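Local coordinates for ankyrin repeat domain protein (PDB 6MCA), which is a cysteine protease-like Legionella effector with ankyrin repeats, and interacts with the host LARP7 component of the 7SK snRNP complex, at residues 275-287 with 329-343. Sequence-based numbering, arbitrary orientation.
With GOL (glycerol), chain D.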
ATOM      1  N   GLN A 275     -23.914 -10.293 -10.789  1.00 24.23           N
ATOM      2  CA  GLN A 275     -24.984  -9.306 -10.755  1.00 30.23           C
ATOM      3  C   GLN A 275     -24.999  -8.483  -9.471  1.00 25.33           C
ATOM      4  O   GLN A 275     -25.947  -7.722  -9.250  1.00 29.28           O
ATOM      5  CB  GLN A 275     -26.343  -9.989 -10.946  1.00 28.85           C
ATOM      6  CG  GLN A 275     -26.864 -10.719  -9.715  1.00 28.23           C
ATOM      7  CD  GLN A 275     -26.393 -12.157  -9.641  1.00 53.55           C
ATOM      8  OE1 GLN A 275     -25.295 -12.488 -10.088  1.00 39.07           O
ATOM      9  NE2 GLN A 275     -27.227 -13.024  -9.080  1.00 42.42           N
ATOM     10  N   TRP A 276     -23.974  -8.604  -8.631  1.00 19.84           N
ATOM     11  CA  TRP A 276     -23.934  -7.929  -7.342  1.00 19.72           C
ATOM     12  C   TRP A 276     -22.882  -6.828  -7.344  1.00 27.14           C
ATOM     13  O   TRP A 276     -21.813  -6.973  -7.945  1.00 23.12           O
ATOM     14  CB  TRP A 276     -23.645  -8.922  -6.215  1.00 26.77           C
ATOM     15  CG  TRP A 276     -24.613 -10.057  -6.182  1.00 34.11           C
ATOM     16  CD1 TRP A 276     -24.370 -11.352  -6.536  1.00 32.05           C
ATOM     17  CD2 TRP A 276     -25.988  -9.999  -5.786  1.00 28.03           C
ATOM     18  NE1 TRP A 276     -25.508 -12.106  -6.377  1.00 41.07           N
ATOM     19  CE2 TRP A 276     -26.516 -11.298  -5.920  1.00 33.44           C
ATOM     20  CE3 TRP A 276     -26.822  -8.975  -5.331  1.00 27.79           C
ATOM     21  CZ2 TRP A 276     -27.840 -11.601  -5.611  1.00 32.23           C
ATOM     22  CZ3 TRP A 276     -28.136  -9.277  -5.025  1.00 25.48           C
ATOM     23  CH2 TRP A 276     -28.632 -10.579  -5.167  1.00 34.40           C
ATOM     24  N   TRP A 277     -23.194  -5.733  -6.655  1.00 24.99           N
ATOM     25  CA  TRP A 277     -22.327  -4.570  -6.540  1.00 13.57           C
ATOM     26  C   TRP A 277     -22.263  -4.179  -5.073  1.00 21.54           C
ATOM     27  O   TRP A 277     -23.238  -4.350  -4.342  1.00 23.16           O
ATOM     28  CB  TRP A 277     -22.860  -3.417  -7.401  1.00 14.81           C
ATOM     29  CG  TRP A 277     -22.092  -2.132  -7.326  1.00 15.57           C
ATOM     30  CD1 TRP A 277     -22.259  -1.127  -6.416  1.00 19.80           C
ATOM     31  CD2 TRP A 277     -21.058  -1.697  -8.218  1.00 23.31           C
ATOM     32  NE1 TRP A 277     -21.385  -0.099  -6.680  1.00 23.84           N
ATOM     33  CE2 TRP A 277     -20.637  -0.424  -7.780  1.00 20.48           C
ATOM     34  CE3 TRP A 277     -20.442  -2.263  -9.339  1.00 16.46           C
ATOM     35  CZ2 TRP A 277     -19.628   0.291  -8.427  1.00 24.84           C
ATOM     36  CZ3 TRP A 277     -19.440  -1.551  -9.978  1.00 19.03           C
ATOM     37  CH2 TRP A 277     -19.044  -0.288  -9.519  1.00 17.67           C
ATOM     38  N   ALA A 278     -21.116  -3.683  -4.626  1.00 20.47           N
ATOM     39  CA  ALA A 278     -20.946  -3.372  -3.214  1.00 16.88           C
ATOM     40  C   ALA A 278     -20.132  -2.102  -3.060  1.00 23.94           C
ATOM     41  O   ALA A 278     -19.091  -1.948  -3.705  1.00 23.46           O
ATOM     42  CB  ALA A 278     -20.262  -4.520  -2.466  1.00 15.32           C
ATOM     43  N   LYS A 279     -20.610  -1.210  -2.197  1.00 22.80           N
ATOM     44  CA  LYS A 279     -19.899   0.005  -1.831  1.00 22.69           C
ATOM     45  C   LYS A 279     -19.415  -0.111  -0.392  1.00 22.33           C
ATOM     46  O   LYS A 279     -20.188  -0.480   0.505  1.00 19.74           O
ATOM     47  CB  LYS A 279     -20.783   1.242  -1.998  1.00 21.42           C
ATOM     48  CG  LYS A 279     -20.082   2.540  -1.621  1.00 21.21           C
ATOM     49  CD  LYS A 279     -20.860   3.758  -2.088  1.00 34.92           C
ATOM     50  CE  LYS A 279     -22.208   3.846  -1.400  1.00 33.90           C
ATOM     51  NZ  LYS A 279     -22.905   5.124  -1.716  1.00 36.89           N
ATOM     52  N   ILE A 280     -18.138   0.206  -0.188  1.00 21.61           N
ATOM     53  CA  ILE A 280     -17.465   0.141   1.101  1.00 16.86           C
ATOM     54  C   ILE A 280     -16.871   1.517   1.363  1.00 21.95           C
ATOM     55  O   ILE A 280     -15.970   1.965   0.636  1.00 26.33           O
ATOM     56  CB  ILE A 280     -16.372  -0.935   1.127  1.00 16.88           C
ATOM     57  CG1 ILE A 280     -16.931  -2.283   0.668  1.00 18.40           C
ATOM     58  CG2 ILE A 280     -15.756  -1.031   2.514  1.00 13.49           C
ATOM     59  CD1 ILE A 280     -15.864  -3.273   0.260  1.00 19.91           C
ATOM     60  N   ASP A 281     -17.382   2.187   2.397  1.00 18.42           N
ATOM     61  CA  ASP A 281     -16.856   3.475   2.843  1.00 23.78           C
ATOM     62  C   ASP A 281     -17.117   3.553   4.345  1.00 27.17           C
ATOM     63  O   ASP A 281     -18.235   3.860   4.769  1.00 26.25           O
ATOM     64  CB  ASP A 281     -17.508   4.633   2.098  1.00 17.62           C
ATOM     65  CG  ASP A 281     -16.888   5.976   2.445  1.00 37.00           C
ATOM     66  OD1 ASP A 281     -15.912   6.005   3.226  1.00 31.73           O
ATOM     67  OD2 ASP A 281     -17.378   7.006   1.935  1.00 46.68           O
ATOM     68  N   ARG A 282     -16.086   3.268   5.136  1.00 24.03           N
ATOM     69  CA  ARG A 282     -16.198   3.233   6.588  1.00 24.97           C
ATOM     70  C   ARG A 282     -15.986   4.597   7.231  1.00 31.31           C
ATOM     71  O   ARG A 282     -15.929   4.686   8.462  1.00 30.28           O
ATOM     72  CB  ARG A 282     -15.199   2.225   7.161  1.00 28.37           C
ATOM     73  CG  ARG A 282     -15.298   0.845   6.534  1.00 35.60           C
ATOM     74  CD  ARG A 282     -14.101  -0.021   6.891  1.00 24.22           C
ATOM     75  NE  ARG A 282     -14.109  -0.419   8.296  1.00 31.00           N
ATOM     76  CZ  ARG A 282     -13.357  -1.394   8.798  1.00 33.20           C
ATOM     77  NH1 ARG A 282     -13.431  -1.692  10.088  1.00 27.44           N
ATOM     78  NH2 ARG A 282     -12.539  -2.076   8.010  1.00 24.84           N
ATOM     79  N   GLY A 283     -15.874   5.656   6.433  1.00 31.60           N
ATOM     80  CA  GLY A 283     -15.638   6.983   6.966  1.00 36.42           C
ATOM     81  C   GLY A 283     -16.904   7.739   7.319  1.00 52.75           C
ATOM     82  O   GLY A 283     -17.863   7.155   7.833  1.00 34.01           O
ATOM     83  N   GLU A 284     -16.909   9.045   7.033  1.00 50.84           N
ATOM     84  CA  GLU A 284     -18.032   9.900   7.411  1.00 48.47           C
ATOM     85  C   GLU A 284     -19.342   9.409   6.804  1.00 37.73           C
ATOM     86  O   GLU A 284     -20.381   9.398   7.478  1.00 38.69           O
ATOM     87  CB  GLU A 284     -17.746  11.341   6.983  1.00 56.81           C
ATOM     88  CG  GLU A 284     -18.982  12.190   6.736  1.00 73.99           C
ATOM     89  CD  GLU A 284     -19.322  13.084   7.912  1.00101.99           C
ATOM     90  OE1 GLU A 284     -18.460  13.256   8.800  1.00 98.09           O
ATOM     91  OE2 GLU A 284     -20.450  13.618   7.946  1.00 98.31           O
ATOM     92  N   ASN A 285     -19.308   8.986   5.537  1.00 37.91           N
ATOM     93  CA  ASN A 285     -20.526   8.562   4.850  1.00 33.95           C
ATOM     94  C   ASN A 285     -21.232   7.428   5.586  1.00 37.81           C
ATOM     95  O   ASN A 285     -22.460   7.306   5.503  1.00 40.19           O
ATOM     96  CB  ASN A 285     -20.194   8.143   3.418  1.00 35.02           C
ATOM     97  CG  ASN A 285     -21.430   7.835   2.595  1.00 50.67           C
ATOM     98  OD1 ASN A 285     -22.225   8.724   2.291  1.00 44.12           O
ATOM     99  ND2 ASN A 285     -21.595   6.570   2.225  1.00 36.46           N
ATOM    100  N   SER A 286     -20.481   6.602   6.321  1.00 26.52           N
ATOM    101  CA  SER A 286     -21.084   5.488   7.044  1.00 31.73           C
ATOM    102  C   SER A 286     -22.086   5.950   8.093  1.00 26.02           C
ATOM    103  O   SER A 286     -22.941   5.159   8.505  1.00 26.93           O
ATOM    104  CB  SER A 286     -19.998   4.632   7.701  1.00 31.68           C
ATOM    105  OG  SER A 286     -19.365   5.328   8.761  1.00 28.64           O
ATOM    106  N   LEU A 287     -22.002   7.208   8.537  1.00 35.55           N
ATOM    107  CA  LEU A 287     -22.993   7.711   9.482  1.00 40.13           C
ATOM    108  C   LEU A 287     -24.374   7.810   8.846  1.00 36.28           C
ATOM    109  O   LEU A 287     -25.386   7.684   9.544  1.00 37.21           O
ATOM    110  CB  LEU A 287     -22.559   9.071  10.029  1.00 42.00           C
ATOM    111  CG  LEU A 287     -21.263   9.075  10.841  1.00 50.55           C
ATOM    112  CD1 LEU A 287     -20.750  10.494  11.037  1.00 35.31           C
ATOM    113  CD2 LEU A 287     -21.469   8.382  12.179  1.00 26.21           C
ATOM    114  N   LEU A 329     -26.348   2.141 -13.220  1.00 18.82           N
ATOM    115  CA  LEU A 329     -26.378   0.690 -13.100  1.00 22.00           C
ATOM    116  C   LEU A 329     -27.705   0.156 -12.578  1.00 29.56           C
ATOM    117  O   LEU A 329     -27.913  -1.063 -12.601  1.00 27.38           O
ATOM    118  CB  LEU A 329     -25.248   0.208 -12.182  1.00 25.04           C
ATOM    119  CG  LEU A 329     -23.829   0.670 -12.519  1.00 20.30           C
ATOM    120  CD1 LEU A 329     -22.832   0.092 -11.525  1.00 20.62           C
ATOM    121  CD2 LEU A 329     -23.458   0.282 -13.941  1.00 23.32           C
ATOM    122  N   GLY A 330     -28.604   1.024 -12.120  1.00 26.08           N
ATOM    123  CA  GLY A 330     -29.854   0.578 -11.535  1.00 21.88           C
ATOM    124  C   GLY A 330     -29.624  -0.247 -10.286  1.00 23.33           C
ATOM    125  O   GLY A 330     -30.097  -1.382 -10.183  1.00 21.74           O
ATOM    126  N   LEU A 331     -28.893   0.321  -9.330  1.00 16.41           N
ATOM    127  CA  LEU A 331     -28.457  -0.409  -8.143  1.00 19.02           C
ATOM    128  C   LEU A 331     -29.631  -0.577  -7.186  1.00 27.63           C
ATOM    129  O   LEU A 331     -30.047   0.381  -6.528  1.00 21.76           O
ATOM    130  CB  LEU A 331     -27.297   0.319  -7.472  1.00 15.54           C
ATOM    131  CG  LEU A 331     -26.000   0.343  -8.279  1.00 23.63           C
ATOM    132  CD1 LEU A 331     -24.869   0.949  -7.461  1.00 25.95           C
ATOM    133  CD2 LEU A 331     -25.642  -1.059  -8.750  1.00 12.85           C
ATOM    134  N   LEU A 332     -30.153  -1.798  -7.100  1.00 19.13           N
ATOM    135  CA  LEU A 332     -31.267  -2.099  -6.210  1.00 17.67           C
ATOM    136  C   LEU A 332     -30.732  -2.566  -4.864  1.00 20.69           C
ATOM    137  O   LEU A 332     -30.083  -3.619  -4.802  1.00 21.30           O
ATOM    138  CB  LEU A 332     -32.156  -3.170  -6.821  1.00 20.15           C
ATOM    139  CG  LEU A 332     -33.307  -3.726  -5.980  1.00 36.24           C
ATOM    140  CD1 LEU A 332     -34.182  -2.607  -5.443  1.00 21.48           C
ATOM    141  CD2 LEU A 332     -34.128  -4.709  -6.798  1.00 23.91           C
ATOM    142  N   PRO A 333     -30.968  -1.830  -3.776  1.00 31.94           N
ATOM    143  CA  PRO A 333     -30.447  -2.246  -2.465  1.00 23.34           C
ATOM    144  C   PRO A 333     -30.913  -3.645  -2.093  1.00 21.53           C
ATOM    145  O   PRO A 333     -32.090  -3.987  -2.231  1.00 30.28           O
ATOM    146  CB  PRO A 333     -31.011  -1.188  -1.510  1.00 25.41           C
ATOM    147  CG  PRO A 333     -31.233   0.007  -2.371  1.00 23.86           C
ATOM    148  CD  PRO A 333     -31.654  -0.529  -3.710  1.00 32.55           C
ATOM    149  N   PHE A 334     -29.972  -4.456  -1.613  1.00 24.39           N
ATOM    150  CA  PHE A 334     -30.251  -5.858  -1.336  1.00 17.59           C
ATOM    151  C   PHE A 334     -29.836  -6.244   0.078  1.00 26.15           C
ATOM    152  O   PHE A 334     -30.611  -6.874   0.806  1.00 25.15           O
ATOM    153  CB  PHE A 334     -29.541  -6.747  -2.360  1.00 23.08           C
ATOM    154  CG  PHE A 334     -29.725  -8.218  -2.119  1.00 27.71           C
ATOM    155  CD1 PHE A 334     -30.884  -8.859  -2.525  1.00 26.82           C
ATOM    156  CD2 PHE A 334     -28.737  -8.961  -1.492  1.00 26.09           C
ATOM    157  CE1 PHE A 334     -31.057 -10.214  -2.305  1.00 30.09           C
ATOM    158  CE2 PHE A 334     -28.903 -10.315  -1.269  1.00 31.02           C
ATOM    159  CZ  PHE A 334     -30.064 -10.943  -1.677  1.00 28.20           C
ATOM    160  N   ALA A 335     -28.622  -5.877   0.479  1.00 17.34           N
ATOM    161  CA  ALA A 335     -28.104  -6.297   1.773  1.00 21.91           C
ATOM    162  C   ALA A 335     -27.130  -5.256   2.305  1.00 18.15           C
ATOM    163  O   ALA A 335     -26.757  -4.306   1.615  1.00 24.07           O
ATOM    164  CB  ALA A 335     -27.429  -7.671   1.685  1.00 16.54           C
ATOM    165  N   GLN A 336     -26.715  -5.454   3.552  1.00 20.34           N
ATOM    166  CA  GLN A 336     -25.723  -4.593   4.178  1.00 28.11           C
ATOM    167  C   GLN A 336     -24.864  -5.444   5.098  1.00 25.98           C
ATOM    168  O   GLN A 336     -25.249  -6.548   5.490  1.00 21.12           O
ATOM    169  CB  GLN A 336     -26.378  -3.444   4.955  1.00 17.78           C
ATOM    170  CG  GLN A 336     -27.330  -3.900   6.048  1.00 40.36           C
ATOM    171  CD  GLN A 336     -28.199  -2.775   6.579  1.00 62.95           C
ATOM    172  OE1 GLN A 336     -29.225  -2.435   5.988  1.00 49.13           O
ATOM    173  NE2 GLN A 336     -27.795  -2.195   7.702  1.00 38.71           N
ATOM    174  N   MET A 337     -23.688  -4.921   5.439  1.00 24.22           N
ATOM    175  CA  MET A 337     -22.792  -5.652   6.326  1.00 22.69           C
ATOM    176  C   MET A 337     -22.382  -4.765   7.497  1.00 35.21           C
ATOM    177  O   MET A 337     -21.984  -3.606   7.289  1.00 34.14           O
ATOM    178  CB  MET A 337     -21.555  -6.162   5.576  1.00 29.31           C
ATOM    179  CG  MET A 337     -21.804  -7.457   4.814  1.00 40.04           C
ATOM    180  SD  MET A 337     -20.324  -8.168   4.067  1.00 55.84           S
ATOM    181  CE  MET A 337     -19.295  -8.415   5.513  1.00 25.30           C
ATOM    182  N   PRO A 338     -22.465  -5.266   8.734  1.00 27.77           N
ATOM    183  CA  PRO A 338     -22.112  -4.468   9.928  1.00 33.74           C
ATOM    184  C   PRO A 338     -20.606  -4.357  10.135  1.00 39.61           C
ATOM    185  O   PRO A 338     -20.018  -4.897  11.077  1.00 53.51           O
ATOM    186  CB  PRO A 338     -22.807  -5.244  11.052  1.00 31.88           C
ATOM    187  CG  PRO A 338     -22.784  -6.658  10.585  1.00 37.85           C
ATOM    188  CD  PRO A 338     -22.960  -6.607   9.089  1.00 32.06           C
ATOM    189  N   ILE A 339     -19.955  -3.636   9.231  1.00 35.66           N
ATOM    190  CA  ILE A 339     -18.529  -3.355   9.336  1.00 35.86           C
ATOM    191  C   ILE A 339     -18.352  -2.090  10.165  1.00 34.68           C
ATOM    192  O   ILE A 339     -19.049  -1.092   9.948  1.00 36.79           O
ATOM    193  CB  ILE A 339     -17.896  -3.204   7.942  1.00 41.14           C
ATOM    194  CG1 ILE A 339     -17.872  -4.553   7.216  1.00 37.62           C
ATOM    195  CG2 ILE A 339     -16.500  -2.622   8.045  1.00 34.76           C
ATOM    196  CD1 ILE A 339     -16.594  -5.343   7.419  1.00 40.67           C
ATOM    197  N   SER A 340     -17.426  -2.132  11.122  1.00 30.97           N
ATOM    198  CA  SER A 340     -17.235  -1.009  12.029  1.00 27.78           C
ATOM    199  C   SER A 340     -16.768   0.230  11.271  1.00 40.02           C
ATOM    200  O   SER A 340     -16.019   0.147  10.293  1.00 33.65           O
ATOM    201  CB  SER A 340     -16.223  -1.369  13.116  1.00 29.93           C
ATOM    202  OG  SER A 340     -14.896  -1.307  12.622  1.00 47.08           O
ATOM    203  N   SER A 341     -17.223   1.389  11.736  1.00 40.36           N
ATOM    204  CA  SER A 341     -16.871   2.652  11.109  1.00 42.46           C
ATOM    205  C   SER A 341     -15.459   3.077  11.502  1.00 35.21           C
ATOM    206  O   SER A 341     -14.927   2.688  12.545  1.00 42.87           O
ATOM    207  CB  SER A 341     -17.869   3.745  11.499  1.00 38.20           C
ATOM    208  OG  SER A 341     -19.171   3.439  11.033  1.00 67.64           O
ATOM    209  N   GLN A 342     -14.850   3.890  10.635  1.00 51.05           N
ATOM    210  CA  GLN A 342     -13.535   4.491  10.875  1.00 38.68           C
ATOM    211  C   GLN A 342     -13.705   5.994  10.653  1.00 41.76           C
ATOM    212  O   GLN A 342     -13.387   6.528   9.588  1.00 44.94           O
ATOM    213  CB  GLN A 342     -12.463   3.872   9.961  1.00 47.79           C
ATOM    214  CG  GLN A 342     -11.099   4.560   9.993  1.00 59.63           C
ATOM    215  CD  GLN A 342     -10.306   4.259  11.249  1.00 68.58           C
ATOM    216  OE1 GLN A 342     -10.758   3.520  12.125  1.00 67.39           O
ATOM    217  NE2 GLN A 342      -9.111   4.831  11.342  1.00 79.78           N
ATOM    218  N   ILE A 343     -14.236   6.674  11.669  1.00 44.50           N
ATOM    219  CA  ILE A 343     -14.504   8.103  11.553  1.00 57.93           C
ATOM    220  C   ILE A 343     -13.228   8.907  11.764  1.00 60.04           C
ATOM    221  O   ILE A 343     -12.923   9.830  11.000  1.00 53.06           O
ATOM    222  CB  ILE A 343     -15.606   8.520  12.544  1.00 62.69           C
ATOM    223  CG1 ILE A 343     -16.866   7.683  12.324  1.00 60.43           C
ATOM    224  CG2 ILE A 343     -15.920  10.001  12.400  1.00 52.73           C
ATOM    225  CD1 ILE A 343     -17.464   7.832  10.944  1.00 50.58           C
TER
HETATM  226  C1  GOL D 503     -12.076  -3.126  14.671  1.00 82.04           C
HETATM  227  O1  GOL D 503     -13.244  -3.376  13.951  1.00 75.68           O
HETATM  228  C2  GOL D 503     -11.028  -2.594  13.663  1.00 85.15           C
HETATM  229  O2  GOL D 503      -9.864  -2.185  14.297  1.00 88.75           O
HETATM  230  C3  GOL D 503     -10.778  -3.770  12.685  1.00 79.21           C
HETATM  231  O3  GOL D 503     -11.294  -3.383  11.449  1.00 51.49           O
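R282 takes S340 from the side: its NE donates to the backbone O at 2.8 Å and its NH1 to OG at 3.0 Å, both acceptors lying near the guanidinium plane. The grip joins the loops that follow two strands of a five-stranded antiparallel sheet; strands 276-280 and 331-337 are separated by strand 292-297, so they touch through side chains over its two faces. A bend at chi3 (70°) turns the guanidinium to S340, and I339 CG2 covers one of its faces. NH2 is held by Y380 and A350, which with S340 fix the group's rotation. NH1 also donates to a glycerol, probably from the crystallisation liquor. The backbones join here, Q342 N donating to R282 O at 2.6 Å, and G283 CA points its hydrogen at Q342 O. At the far end the contact is apolar. F334, which with A335 forms a classic beta bulge, takes W276 CZ3 over its ring face, the two planes turned 47° apart. On the sheet's other side L329 CD1 sits over the six-membered ring of W277 in a CH-pi contact, and L331 CD1 meets the indole at CD1. At the turn G283-S286, S341 OG donates to S286 OG, which in turn donates a hydrogen bond to G283 O at 2.5 Å.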